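S-M checkpoint control protein rad4 (Schizosaccharomyces pombe, PDB 4BU0) couples S phase to mitosis as an essential DNA replication and checkpoint adaptor, its first two BRCT domains, the part described here, binding phosphorylated Crb2. Local coordinates at residues I12-I17 with A34-D39; T27-L32 with E73-L78; F103-C108 with V139-A144. All coordinates share one frame; numbering follows the deposited sequence. Where two conformers were deposited one is given.

Interaction 1 of 3, residues I12-I17 with A34-D39; sequences ICCTSI and AAYRSD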
ATOM      1  N   ILE A  12       6.261  -1.132  17.099  1.00  8.16           N
ATOM      2  CA  ILE A  12       5.995  -0.397  15.864  0.72  7.33           C
ATOM      3  C   ILE A  12       7.248  -0.171  15.046  1.00 10.32           C
ATOM      4  O   ILE A  12       8.316   0.080  15.574  1.00 11.12           O
ATOM      5  CB  ILE A  12       5.314   0.928  16.280  0.72 10.17           C
ATOM      6  CG1 ILE A  12       3.893   0.615  16.842  0.72 10.41           C
ATOM      7  CG2 ILE A  12       5.288   1.983  15.133  0.72 11.90           C
ATOM      8  CD1 ILE A  12       3.283   1.701  17.674  0.72 16.18           C
ATOM      9  N   CYS A  13       7.091  -0.260  13.707  1.00  9.51           N
ATOM     10  CA  CYS A  13       8.167  -0.061  12.742  1.00  9.75           C
ATOM     11  C   CYS A  13       7.593   0.793  11.616  1.00 11.69           C
ATOM     12  O   CYS A  13       6.386   0.684  11.375  1.00 10.71           O
ATOM     13  CB  CYS A  13       8.623  -1.428  12.238  1.00 11.17           C
ATOM     14  SG  CYS A  13      10.045  -1.401  11.120  1.00 14.43           S
ATOM     15  N   CYS A  14       8.418   1.637  10.955  1.00  9.67           N
ATOM     16  CA  CYS A  14       7.976   2.451   9.814  1.00  9.73           C
ATOM     17  C   CYS A  14       8.653   1.991   8.549  1.00 11.99           C
ATOM     18  O   CYS A  14       9.808   1.519   8.579  1.00 11.80           O
ATOM     19  CB  CYS A  14       8.270   3.937  10.026  1.00 10.40           C
ATOM     20  SG  CYS A  14       7.349   4.698  11.378  1.00 14.45           S
ATOM     21  N   THR A  15       7.978   2.222   7.400  1.00  8.60           N
ATOM     22  CA  THR A  15       8.604   2.021   6.096  1.00  8.92           C
ATOM     23  C   THR A  15       8.174   3.171   5.203  1.00 12.87           C
ATOM     24  O   THR A  15       6.977   3.496   5.138  1.00 11.24           O
ATOM     25  CB  THR A  15       8.359   0.635   5.483  1.00 13.97           C
ATOM     26  OG1 THR A  15       9.163   0.528   4.303  1.00 13.40           O
ATOM     27  CG2 THR A  15       6.900   0.339   5.136  1.00 12.25           C
ATOM     28  N   SER A  16       9.163   3.823   4.527  1.00 12.30           N
ATOM     29  CA  SER A  16       8.910   4.957   3.632  0.66 11.30           C
ATOM     30  C   SER A  16       8.113   6.075   4.293  1.00 13.73           C
ATOM     31  O   SER A  16       7.158   6.624   3.718  1.00 14.07           O
ATOM     32  CB  SER A  16       8.217   4.501   2.352  0.66 14.45           C
ATOM     33  OG  SER A  16       9.169   3.893   1.501  0.66 18.78           O
ATOM     34  N   ILE A  17       8.525   6.448   5.515  1.00 11.42           N
ATOM     35  CA  ILE A  17       7.963   7.556   6.258  1.00 10.88           C
ATOM     36  C   ILE A  17       9.100   8.569   6.363  1.00 14.62           C
ATOM     37  O   ILE A  17      10.197   8.181   6.764  1.00 14.25           O
ATOM     38  CB  ILE A  17       7.386   7.143   7.639  1.00 12.26           C
ATOM     39  CG1 ILE A  17       6.280   6.045   7.476  1.00 12.60           C
ATOM     40  CG2 ILE A  17       6.837   8.364   8.382  1.00 11.98           C
ATOM     41  CD1 ILE A  17       4.960   6.530   6.796  1.00 13.65           C
ATOM     42  N   ALA A  34       4.573   1.997  23.617  1.00  8.73           N
ATOM     43  CA  ALA A  34       5.009   1.012  22.621  1.00  8.38           C
ATOM     44  C   ALA A  34       6.519   0.942  22.549  1.00 10.54           C
ATOM     45  O   ALA A  34       7.243   1.862  22.973  1.00 11.24           O
ATOM     46  CB  ALA A  34       4.482   1.398  21.239  1.00  9.22           C
ATOM     47  N   ALA A  35       7.011  -0.135  21.947  1.00  8.50           N
ATOM     48  CA  ALA A  35       8.400  -0.207  21.557  1.00  8.66           C
ATOM     49  C   ALA A  35       8.450   0.331  20.123  1.00 10.11           C
ATOM     50  O   ALA A  35       7.485   0.168  19.363  1.00 10.28           O
ATOM     51  CB  ALA A  35       8.904  -1.661  21.606  1.00  9.53           C
ATOM     52  N   TYR A  36       9.531   0.966  19.748  1.00  8.75           N
ATOM     53  CA  TYR A  36       9.721   1.485  18.403  1.00  9.33           C
ATOM     54  C   TYR A  36      10.981   0.879  17.854  1.00 12.93           C
ATOM     55  O   TYR A  36      12.057   1.005  18.476  1.00 11.20           O
ATOM     56  CB  TYR A  36       9.809   3.020  18.391  1.00 10.83           C
ATOM     57  CG  TYR A  36      10.052   3.541  16.995  1.00 14.52           C
ATOM     58  CD1 TYR A  36       9.011   3.624  16.074  1.00 16.91           C
ATOM     59  CD2 TYR A  36      11.337   3.860  16.561  1.00 15.54           C
ATOM     60  CE1 TYR A  36       9.237   4.044  14.766  1.00 18.74           C
ATOM     61  CE2 TYR A  36      11.577   4.271  15.252  1.00 16.78           C
ATOM     62  CZ  TYR A  36      10.522   4.347  14.355  1.00 21.64           C
ATOM     63  OH  TYR A  36      10.724   4.790  13.071  1.00 25.46           O
ATOM     64  N   ARG A  37      10.870   0.221  16.683  1.00 10.59           N
ATOM     65  CA  ARG A  37      12.013  -0.443  16.069  1.00 10.94           C
ATOM     66  C   ARG A  37      12.319   0.142  14.698  1.00 15.73           C
ATOM     67  O   ARG A  37      11.410   0.260  13.854  1.00 14.16           O
ATOM     68  CB  ARG A  37      11.757  -1.953  15.956  1.00 11.29           C
ATOM     69  CG  ARG A  37      11.590  -2.682  17.273  1.00 12.56           C
ATOM     70  CD  ARG A  37      12.917  -2.822  18.035  1.00 14.59           C
ATOM     71  NE  ARG A  37      12.696  -3.270  19.407  1.00 13.34           N
ATOM     72  CZ  ARG A  37      12.539  -2.454  20.449  1.00 13.22           C
ATOM     73  NH1 ARG A  37      12.601  -1.126  20.286  1.00 12.82           N
ATOM     74  NH2 ARG A  37      12.304  -2.947  21.649  1.00 13.52           N
ATOM     75  N   SER A  38      13.602   0.522  14.474  1.00 13.16           N
ATOM     76  CA  SER A  38      14.042   1.078  13.194  0.69 13.39           C
ATOM     77  C   SER A  38      14.184  -0.065  12.181  1.00 17.47           C
ATOM     78  O   SER A  38      13.849   0.119  11.007  1.00 17.62           O
ATOM     79  CB  SER A  38      15.350   1.839  13.375  0.69 17.79           C
ATOM     80  OG  SER A  38      16.235   1.042  14.140  0.69 21.14           O
ATOM     81  N   ASP A  39      14.668  -1.233  12.624  1.00 14.85           N
ATOM     82  CA  ASP A  39      14.729  -2.445  11.804  1.00 15.15           C
ATOM     83  C   ASP A  39      13.395  -3.156  11.932  1.00 17.32           C
ATOM     84  O   ASP A  39      12.717  -3.053  12.969  1.00 15.82           O
ATOM     85  CB  ASP A  39      15.855  -3.406  12.270  1.00 17.25           C
ATOM     86  CG  ASP A  39      17.274  -2.902  12.085  1.00 25.12           C
ATOM     87  OD1 ASP A  39      17.520  -2.141  11.121  1.00 24.60           O
ATOM     88  OD2 ASP A  39      18.155  -3.311  12.876  1.00 29.53           O
TER
HETATM   89  O   HOH W   1      11.048   2.279  11.760  1.00 18.92           O
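Ile-12 and Tyr-36 pair on neighbouring parallel strands, their side chains crossing at about a right angle. The two branches of Ile-12 part: CG2 comes within 4.2 Å of CD1 of the Tyr-36 ring, while CD1 of Ile-12 meets the methyl bump CB of Ala-34 at 3.8 Å. The backbone fixes this register: Ile-12 N donates to Ala-35 O at 2.9 Å, and Arg-37 N to Ile-12 O at 2.8 Å, both nearly straight. These are the first two strands of the BRCT 1 sheet, joined by helix 19-31 in a beta-alpha-beta unit. CG of Tyr-36 is anti to its backbone N (chi1 178°); from there ring CD1 and CE1 come up to strand 11-15, where Cys-14 SG meets the rim in plane, beside OH and 3.9 Å from CE1, a sulfur-aromatic contact. A water joins Tyr-36 OH, Cys-14 N and Arg-37 O. An alanine in place of Tyr-36 would probably leave the Cys-14 sulfur and Ile-12 CG2 without the ring and the water without the hydroxyl. On the opposite face Cys-13 SG nestles 3.6 Å from Asp-39 O; Asp-39 OD1 bonds the bound peptide's backbone, Thr-15 OG1 and Ser-16 N its modified side chain.

Interaction 2 of 3, residues T27-L32 with E73-L78; sequences TKATKL and EWIPVL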
ATOM      1  N   THR A  27       8.348   9.247  18.811  1.00  9.45           N
ATOM      2  CA  THR A  27       8.201   9.952  20.081  0.83  8.60           C
ATOM      3  C   THR A  27       6.822   9.676  20.708  1.00  9.45           C
ATOM      4  O   THR A  27       6.728   9.340  21.877  1.00 10.53           O
ATOM      5  CB  THR A  27       8.419  11.453  19.840  0.83 12.26           C
ATOM      6  OG1 THR A  27       9.731  11.637  19.274  0.83 12.81           O
ATOM      7  CG2 THR A  27       8.234  12.284  21.096  0.83 13.31           C
ATOM      8  N   LYS A  28       5.757   9.809  19.912  1.00  7.83           N
ATOM      9  CA  LYS A  28       4.422   9.637  20.461  1.00  7.62           C
ATOM     10  C   LYS A  28       4.136   8.174  20.787  1.00  7.64           C
ATOM     11  O   LYS A  28       3.502   7.911  21.824  1.00  8.56           O
ATOM     12  CB  LYS A  28       3.373  10.216  19.502  1.00  9.19           C
ATOM     13  CG  LYS A  28       3.447  11.753  19.443  1.00  9.54           C
ATOM     14  CD  LYS A  28       2.518  12.339  18.383  1.00 10.70           C
ATOM     15  CE  LYS A  28       2.623  13.858  18.474  1.00 13.75           C
ATOM     16  NZ  LYS A  28       1.661  14.555  17.593  1.00 14.24           N
ATOM     17  N   ALA A  29       4.597   7.240  19.916  1.00  7.22           N
ATOM     18  CA  ALA A  29       4.349   5.810  20.207  1.00  7.21           C
ATOM     19  C   ALA A  29       5.067   5.397  21.496  1.00  8.05           C
ATOM     20  O   ALA A  29       4.503   4.650  22.299  1.00  8.79           O
ATOM     21  CB  ALA A  29       4.819   4.951  19.053  1.00  8.11           C
ATOM     22  N   THR A  30       6.288   5.935  21.715  1.00  7.30           N
ATOM     23  CA  THR A  30       7.061   5.603  22.924  1.00  7.34           C
ATOM     24  C   THR A  30       6.342   6.153  24.151  1.00  9.25           C
ATOM     25  O   THR A  30       6.243   5.446  25.163  1.00 10.00           O
ATOM     26  CB  THR A  30       8.470   6.143  22.790  1.00 10.70           C
ATOM     27  OG1 THR A  30       9.080   5.478  21.670  1.00 10.50           O
ATOM     28  CG2 THR A  30       9.307   5.908  24.067  1.00 11.99           C
ATOM     29  N   LYS A  31       5.809   7.406  24.065  1.00  8.04           N
ATOM     30  CA  LYS A  31       5.098   7.955  25.218  0.55  7.32           C
ATOM     31  C   LYS A  31       3.839   7.111  25.506  1.00 10.34           C
ATOM     32  O   LYS A  31       3.454   6.946  26.671  1.00 10.26           O
ATOM     33  CB  LYS A  31       4.752   9.440  24.989  0.55  8.48           C
ATOM     34  CG  LYS A  31       4.124  10.103  26.211  0.55  7.50           C
ATOM     35  CD  LYS A  31       4.111  11.615  26.077  0.55 12.64           C
ATOM     36  CE  LYS A  31       3.044  12.197  26.968  0.55 15.04           C
ATOM     37  NZ  LYS A  31       2.878  13.652  26.747  0.55 19.77           N
ATOM     38  N   LEU A  32       3.197   6.577  24.428  1.00  8.25           N
ATOM     39  CA  LEU A  32       2.019   5.735  24.584  1.00  8.30           C
ATOM     40  C   LEU A  32       2.355   4.362  25.160  1.00 10.49           C
ATOM     41  O   LEU A  32       1.428   3.617  25.449  1.00  9.94           O
ATOM     42  CB  LEU A  32       1.321   5.581  23.217  1.00  8.16           C
ATOM     43  CG  LEU A  32       0.423   6.765  22.782  1.00 10.86           C
ATOM     44  CD1 LEU A  32       0.279   6.811  21.271  1.00 12.20           C
ATOM     45  CD2 LEU A  32      -0.967   6.659  23.422  1.00 12.22           C
ATOM     46  N   GLU A  73      -1.201   8.357   9.907  1.00  9.56           N
ATOM     47  CA  GLU A  73      -2.023   9.170  10.803  0.56 10.86           C
ATOM     48  C   GLU A  73      -2.423   8.417  12.075  1.00 11.90           C
ATOM     49  O   GLU A  73      -2.901   9.049  13.023  1.00 10.77           O
ATOM     50  CB  GLU A  73      -3.284   9.687  10.070  0.56 13.64           C
ATOM     51  CG  GLU A  73      -4.477   8.734  10.055  0.56 24.84           C
ATOM     52  CD  GLU A  73      -5.078   8.243   8.745  0.56 44.88           C
ATOM     53  OE1 GLU A  73      -5.140   9.039   7.779  0.56 57.39           O
ATOM     54  OE2 GLU A  73      -5.559   7.083   8.709  0.56 17.77           O
ATOM     55  N   TRP A  74      -2.263   7.066  12.105  1.00  7.48           N
ATOM     56  CA  TRP A  74      -2.703   6.309  13.268  1.00  7.43           C
ATOM     57  C   TRP A  74      -2.156   6.808  14.602  1.00  8.58           C
ATOM     58  O   TRP A  74      -2.929   7.170  15.492  1.00  7.64           O
ATOM     59  CB  TRP A  74      -2.382   4.816  13.084  1.00  6.50           C
ATOM     60  CG  TRP A  74      -2.698   3.993  14.291  1.00  6.34           C
ATOM     61  CD1 TRP A  74      -3.856   4.015  15.028  1.00  8.90           C
ATOM     62  CD2 TRP A  74      -1.815   3.077  14.943  1.00  6.24           C
ATOM     63  NE1 TRP A  74      -3.745   3.150  16.107  1.00  8.85           N
ATOM     64  CE2 TRP A  74      -2.508   2.557  16.068  1.00  9.23           C
ATOM     65  CE3 TRP A  74      -0.517   2.607  14.661  1.00  7.19           C
ATOM     66  CZ2 TRP A  74      -1.919   1.630  16.943  1.00  9.50           C
ATOM     67  CZ3 TRP A  74       0.044   1.653  15.510  1.00  8.69           C
ATOM     68  CH2 TRP A  74      -0.655   1.191  16.639  1.00  9.10           C
ATOM     69  N   ILE A  75      -0.838   6.838  14.745  1.00  6.31           N
ATOM     70  CA  ILE A  75      -0.253   7.201  16.036  1.00  7.02           C
ATOM     71  C   ILE A  75      -0.575   8.663  16.412  1.00  8.21           C
ATOM     72  O   ILE A  75      -1.034   8.891  17.530  1.00  9.77           O
ATOM     73  CB  ILE A  75       1.249   6.896  16.077  1.00  9.13           C
ATOM     74  CG1 ILE A  75       1.517   5.352  16.135  1.00  9.48           C
ATOM     75  CG2 ILE A  75       1.935   7.650  17.239  1.00  9.35           C
ATOM     76  CD1 ILE A  75       0.980   4.636  17.436  1.00  9.08           C
ATOM     77  N   PRO A  76      -0.425   9.660  15.516  1.00  8.22           N
ATOM     78  CA  PRO A  76      -0.809  11.017  15.918  1.00  7.81           C
ATOM     79  C   PRO A  76      -2.272  11.136  16.338  1.00  9.45           C
ATOM     80  O   PRO A  76      -2.559  11.841  17.308  1.00 11.17           O
ATOM     81  CB  PRO A  76      -0.525  11.828  14.648  1.00  9.92           C
ATOM     82  CG  PRO A  76       0.634  11.103  14.016  1.00 12.98           C
ATOM     83  CD  PRO A  76       0.214   9.649  14.188  1.00 10.19           C
ATOM     84  N   VAL A  77      -3.215  10.420  15.659  1.00  7.66           N
ATOM     85  CA  VAL A  77      -4.618  10.518  16.028  1.00  7.29           C
ATOM     86  C   VAL A  77      -4.863   9.841  17.402  1.00  9.99           C
ATOM     87  O   VAL A  77      -5.566  10.393  18.269  1.00 10.58           O
ATOM     88  CB  VAL A  77      -5.551   9.956  14.922  1.00 11.67           C
ATOM     89  CG1 VAL A  77      -6.996   9.859  15.403  1.00 12.11           C
ATOM     90  CG2 VAL A  77      -5.476  10.830  13.660  1.00 11.58           C
ATOM     91  N   LEU A  78      -4.295   8.643  17.615  1.00  7.33           N
ATOM     92  CA  LEU A  78      -4.492   7.977  18.897  1.00  7.83           C
ATOM     93  C   LEU A  78      -3.848   8.786  20.041  1.00  8.63           C
ATOM     94  O   LEU A  78      -4.470   8.975  21.104  1.00  8.42           O
ATOM     95  CB  LEU A  78      -3.856   6.579  18.822  1.00  7.64           C
ATOM     96  CG  LEU A  78      -3.812   5.807  20.132  1.00  9.01           C
ATOM     97  CD1 LEU A  78      -5.262   5.481  20.625  1.00 10.44           C
ATOM     98  CD2 LEU A  78      -3.023   4.510  19.933  1.00 10.49           C
TER
HETATM   99  O   HOH W   2      -1.026  13.999  17.958  1.00 14.54           O
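Ala-29 and Ile-75 mark the closest backbone approach between two helical segments, their CA atoms 6.4 Å apart. The axes of 27-31 and 74-78 come within 9.4 Å and cross at 53°, and the pairing next in order, Leu-32 with Leu-78, is wider between CA atoms. The side chain of Ile-75 points at helix 27-31 and divides there into two branches. Its CG2, set anti to the backbone N, reaches 3.7 Å from Lys-28 CB and also lies against the backbone N of Ala-29. The other branch ends in CD1, 4.2 Å from Ala-29 CB; the same methyl rests over one face of the Trp-74 ring, offset toward the rim. Within the BRCT 1 fold, helices 19-31 and 74-83 pack together on one side of the parallel sheet, and Ile-12 of strand 11-15 touches Ala-29, Trp-74 and Ile-75 from the sheet. Further along, Leu-32 CD1 spans two neighbours, meeting Leu-78 CD2 at 4.2 Å and Ile-75 CG2 at 4.4 Å. Lys-28, partly exposed, packs by its CB on Ile-75, and its chain, extended beyond CG, continues past Pro-76, with CD 4.3 Å from Pro-76 CA. The ammonium NZ of Lys-28 forms a salt bridge with Glu-24 and donates to a water at 2.8 Å, which in turn donates to Pro-76 O.

Interaction 3 of 3, residues F103-C108 with V139-A144; sequences FKCRVC and VTHLIA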
ATOM      1  N   PHE A 103      -2.922   1.910  -1.451  1.00 10.64           N
ATOM      2  CA  PHE A 103      -2.254   3.172  -1.202  1.00 10.26           C
ATOM      3  C   PHE A 103      -1.020   3.265  -2.105  1.00 11.85           C
ATOM      4  O   PHE A 103      -0.213   2.315  -2.175  1.00 12.14           O
ATOM      5  CB  PHE A 103      -1.864   3.250   0.292  1.00 11.53           C
ATOM      6  CG  PHE A 103      -1.288   4.572   0.702  1.00 13.18           C
ATOM      7  CD1 PHE A 103      -2.095   5.701   0.802  1.00 17.25           C
ATOM      8  CD2 PHE A 103       0.065   4.702   0.967  1.00 14.37           C
ATOM      9  CE1 PHE A 103      -1.552   6.937   1.182  1.00 19.36           C
ATOM     10  CE2 PHE A 103       0.604   5.929   1.356  1.00 17.35           C
ATOM     11  CZ  PHE A 103      -0.210   7.036   1.461  1.00 16.83           C
ATOM     12  N   LYS A 104      -0.907   4.397  -2.807  1.00 10.00           N
ATOM     13  CA  LYS A 104       0.194   4.732  -3.718  1.00 10.94           C
ATOM     14  C   LYS A 104       0.179   3.920  -5.017  1.00 12.70           C
ATOM     15  O   LYS A 104       1.079   4.120  -5.851  1.00 13.08           O
ATOM     16  CB  LYS A 104       1.588   4.633  -3.073  1.00 13.99           C
ATOM     17  CG  LYS A 104       1.840   5.726  -2.025  1.00 22.71           C
ATOM     18  CD  LYS A 104       2.142   7.078  -2.622  1.00 34.52           C
ATOM     19  CE  LYS A 104       2.850   7.976  -1.631  1.00 49.84           C
ATOM     20  NZ  LYS A 104       1.904   8.603  -0.671  1.00 63.19           N
ATOM     21  N   CYS A 105      -0.829   3.061  -5.222  1.00  9.66           N
ATOM     22  CA  CYS A 105      -0.926   2.376  -6.518  1.00  8.77           C
ATOM     23  C   CYS A 105      -1.552   3.330  -7.511  1.00 11.13           C
ATOM     24  O   CYS A 105      -2.480   4.066  -7.168  1.00 11.32           O
ATOM     25  CB  CYS A 105      -1.751   1.096  -6.432  1.00  8.56           C
ATOM     26  SG  CYS A 105      -0.975  -0.212  -5.467  1.00 12.47           S
ATOM     27  N   ARG A 106      -1.092   3.246  -8.767  1.00  8.77           N
ATOM     28  CA  ARG A 106      -1.620   4.025  -9.896  1.00  8.16           C
ATOM     29  C   ARG A 106      -1.863   2.976 -10.941  1.00  9.31           C
ATOM     30  O   ARG A 106      -0.903   2.415 -11.476  1.00  8.43           O
ATOM     31  CB  ARG A 106      -0.624   5.098 -10.346  1.00  9.71           C
ATOM     32  CG  ARG A 106      -0.349   6.110  -9.235  1.00 13.11           C
ATOM     33  CD  ARG A 106       0.590   7.234  -9.689  1.00 15.06           C
ATOM     34  NE  ARG A 106      -0.121   8.200 -10.527  1.00 20.48           N
ATOM     35  CZ  ARG A 106      -0.855   9.209 -10.064  1.00 35.46           C
ATOM     36  NH1 ARG A 106      -0.971   9.413  -8.753  1.00 24.60           N
ATOM     37  NH2 ARG A 106      -1.486  10.017 -10.904  1.00 32.33           N
ATOM     38  N   VAL A 107      -3.120   2.583 -11.086  1.00  7.20           N
ATOM     39  CA  VAL A 107      -3.496   1.428 -11.874  1.00  6.70           C
ATOM     40  C   VAL A 107      -4.135   1.825 -13.194  1.00  9.91           C
ATOM     41  O   VAL A 107      -5.082   2.625 -13.220  1.00  9.45           O
ATOM     42  CB  VAL A 107      -4.470   0.530 -11.067  1.00  8.75           C
ATOM     43  CG1 VAL A 107      -4.818  -0.735 -11.848  1.00  9.48           C
ATOM     44  CG2 VAL A 107      -3.881   0.155  -9.699  1.00  8.67           C
ATOM     45  N   CYS A 108      -3.648   1.204 -14.269  1.00  7.45           N
ATOM     46  CA  CYS A 108      -4.144   1.399 -15.632  1.00  7.10           C
ATOM     47  C   CYS A 108      -4.623   0.046 -16.110  1.00  8.65           C
ATOM     48  O   CYS A 108      -4.149  -0.982 -15.603  1.00  7.59           O
ATOM     49  CB  CYS A 108      -2.990   1.935 -16.484  1.00  7.07           C
ATOM     50  SG  CYS A 108      -3.443   2.426 -18.166  1.00 10.00           S
ATOM     51  N   VAL A 139       2.620   5.135 -13.861  1.00  9.43           N
ATOM     52  CA  VAL A 139       1.692   4.064 -13.499  1.00  7.76           C
ATOM     53  C   VAL A 139       2.485   2.965 -12.804  1.00  9.88           C
ATOM     54  O   VAL A 139       3.633   2.653 -13.194  1.00  9.66           O
ATOM     55  CB  VAL A 139       0.961   3.570 -14.777  1.00  8.66           C
ATOM     56  CG1 VAL A 139       0.336   2.177 -14.603  1.00  8.75           C
ATOM     57  CG2 VAL A 139      -0.083   4.608 -15.229  1.00  9.11           C
ATOM     58  N   THR A 140       1.883   2.354 -11.765  1.00  7.65           N
ATOM     59  CA  THR A 140       2.577   1.318 -11.017  1.00  6.97           C
ATOM     60  C   THR A 140       2.189  -0.078 -11.491  1.00  8.91           C
ATOM     61  O   THR A 140       2.978  -1.029 -11.362  1.00  9.22           O
ATOM     62  CB  THR A 140       2.324   1.462  -9.506  1.00  9.35           C
ATOM     63  OG1 THR A 140       0.938   1.264  -9.204  1.00  8.33           O
ATOM     64  CG2 THR A 140       2.793   2.837  -8.971  1.00  9.69           C
ATOM     65  N   HIS A 141       0.927  -0.224 -11.961  1.00  6.68           N
ATOM     66  CA  HIS A 141       0.428  -1.517 -12.408  1.00  6.55           C
ATOM     67  C   HIS A 141      -0.452  -1.359 -13.594  1.00  7.97           C
ATOM     68  O   HIS A 141      -1.387  -0.570 -13.540  1.00  7.74           O
ATOM     69  CB  HIS A 141      -0.406  -2.225 -11.308  1.00  6.98           C
ATOM     70  CG  HIS A 141       0.357  -2.480 -10.038  1.00  7.94           C
ATOM     71  ND1 HIS A 141       0.587  -1.461  -9.114  1.00  9.13           N
ATOM     72  CD2 HIS A 141       0.964  -3.618  -9.605  1.00  9.46           C
ATOM     73  CE1 HIS A 141       1.297  -2.023  -8.127  1.00  8.99           C
ATOM     74  NE2 HIS A 141       1.547  -3.319  -8.385  1.00  8.90           N
ATOM     75  N   LEU A 142      -0.175  -2.131 -14.641  1.00  6.60           N
ATOM     76  CA  LEU A 142      -1.074  -2.223 -15.774  1.00  6.49           C
ATOM     77  C   LEU A 142      -1.773  -3.578 -15.693  1.00  8.43           C
ATOM     78  O   LEU A 142      -1.087  -4.589 -15.770  1.00  7.71           O
ATOM     79  CB  LEU A 142      -0.273  -2.104 -17.097  1.00  6.30           C
ATOM     80  CG  LEU A 142      -1.117  -2.353 -18.353  1.00  7.92           C
ATOM     81  CD1 LEU A 142      -2.151  -1.287 -18.538  1.00  9.20           C
ATOM     82  CD2 LEU A 142      -0.219  -2.465 -19.600  1.00  9.31           C
ATOM     83  N   ILE A 143      -3.097  -3.595 -15.512  1.00  7.02           N
ATOM     84  CA  ILE A 143      -3.838  -4.858 -15.506  1.00  6.10           C
ATOM     85  C   ILE A 143      -4.232  -5.122 -16.940  1.00  8.99           C
ATOM     86  O   ILE A 143      -4.946  -4.299 -17.545  1.00  7.60           O
ATOM     87  CB  ILE A 143      -5.060  -4.778 -14.575  1.00  6.87           C
ATOM     88  CG1 ILE A 143      -4.627  -4.488 -13.108  1.00  7.67           C
ATOM     89  CG2 ILE A 143      -5.847  -6.106 -14.687  1.00  9.01           C
ATOM     90  CD1 ILE A 143      -5.823  -4.204 -12.187  1.00  8.54           C
ATOM     91  N   ALA A 144      -3.783  -6.250 -17.489  1.00  8.66           N
ATOM     92  CA  ALA A 144      -3.988  -6.539 -18.898  1.00  9.04           C
ATOM     93  C   ALA A 144      -4.839  -7.770 -19.107  1.00 13.45           C
ATOM     94  O   ALA A 144      -4.653  -8.756 -18.400  1.00 13.46           O
ATOM     95  CB  ALA A 144      -2.632  -6.747 -19.569  1.00 10.42           C
TER
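Arg-106 and Thr-140 lock together through both backbone and side chain where two parallel strands of the BRCT 2 sheet, 106-110 and 141-144, come together. Arg-106 N donates to Thr-140 OG1 at 2.9 Å and 173°, while Arg-106 O accepts from two amides, Thr-140 N at 2.8 Å in the carbonyl plane and His-141 N at 3.2 Å, tilted from it. Thr-140 OG1 is placed by chi1 of 64°, between its own backbone N and carbonyl carbon, where it also shares a 2.7 Å hydrogen bond with His-141 ND1. That bond probably helps fix the rotation of the imidazole, which stacks on Trp-167. Beyond this, ladder bonds from Cys-108 N to His-141 O and from Ile-143 N to Cys-108 O carry the pairing forward, matching Val-107 with His-141 and Cys-108 with Leu-142. Packing follows on both sides of the sheet. On the His-141 side, Cys-105 SG approaches the imidazole obliquely, 3.9 Å from CE1, and Val-107 CG1 meets Ile-143 CD1 at 3.6 Å. On the Leu-142 side, Cys-108 CB touches two methyls that lie in well-separated directions, Val-139 CG1 at 3.8 Å and Leu-142 CD1 at 3.9 Å.

In the fold
From the N terminus, strand 11-15 leads through helix 19-31 to strand 35-36, and interaction 1 closes that beta-alpha-beta loop. Interaction 2 opens inside this loop and closes only at helix 74-83, so the two cross along the chain, tying sheet edge and helical layer of BRCT 1 together. They touch directly: Ile-12 CD1 lies 3.7 Å from Ile-75 CD1, and Ala-34 N probably hydrogen-bonds to Ala-29 O at 3.0 Å. Interaction 3 follows in series, closing the loop that holds helix 116-126 and strand 130-131 and joining first and third strands of the BRCT 2 sheet, which repeats the 2-1-3-4 order. Its centre is about 27 Å from that of interaction 1.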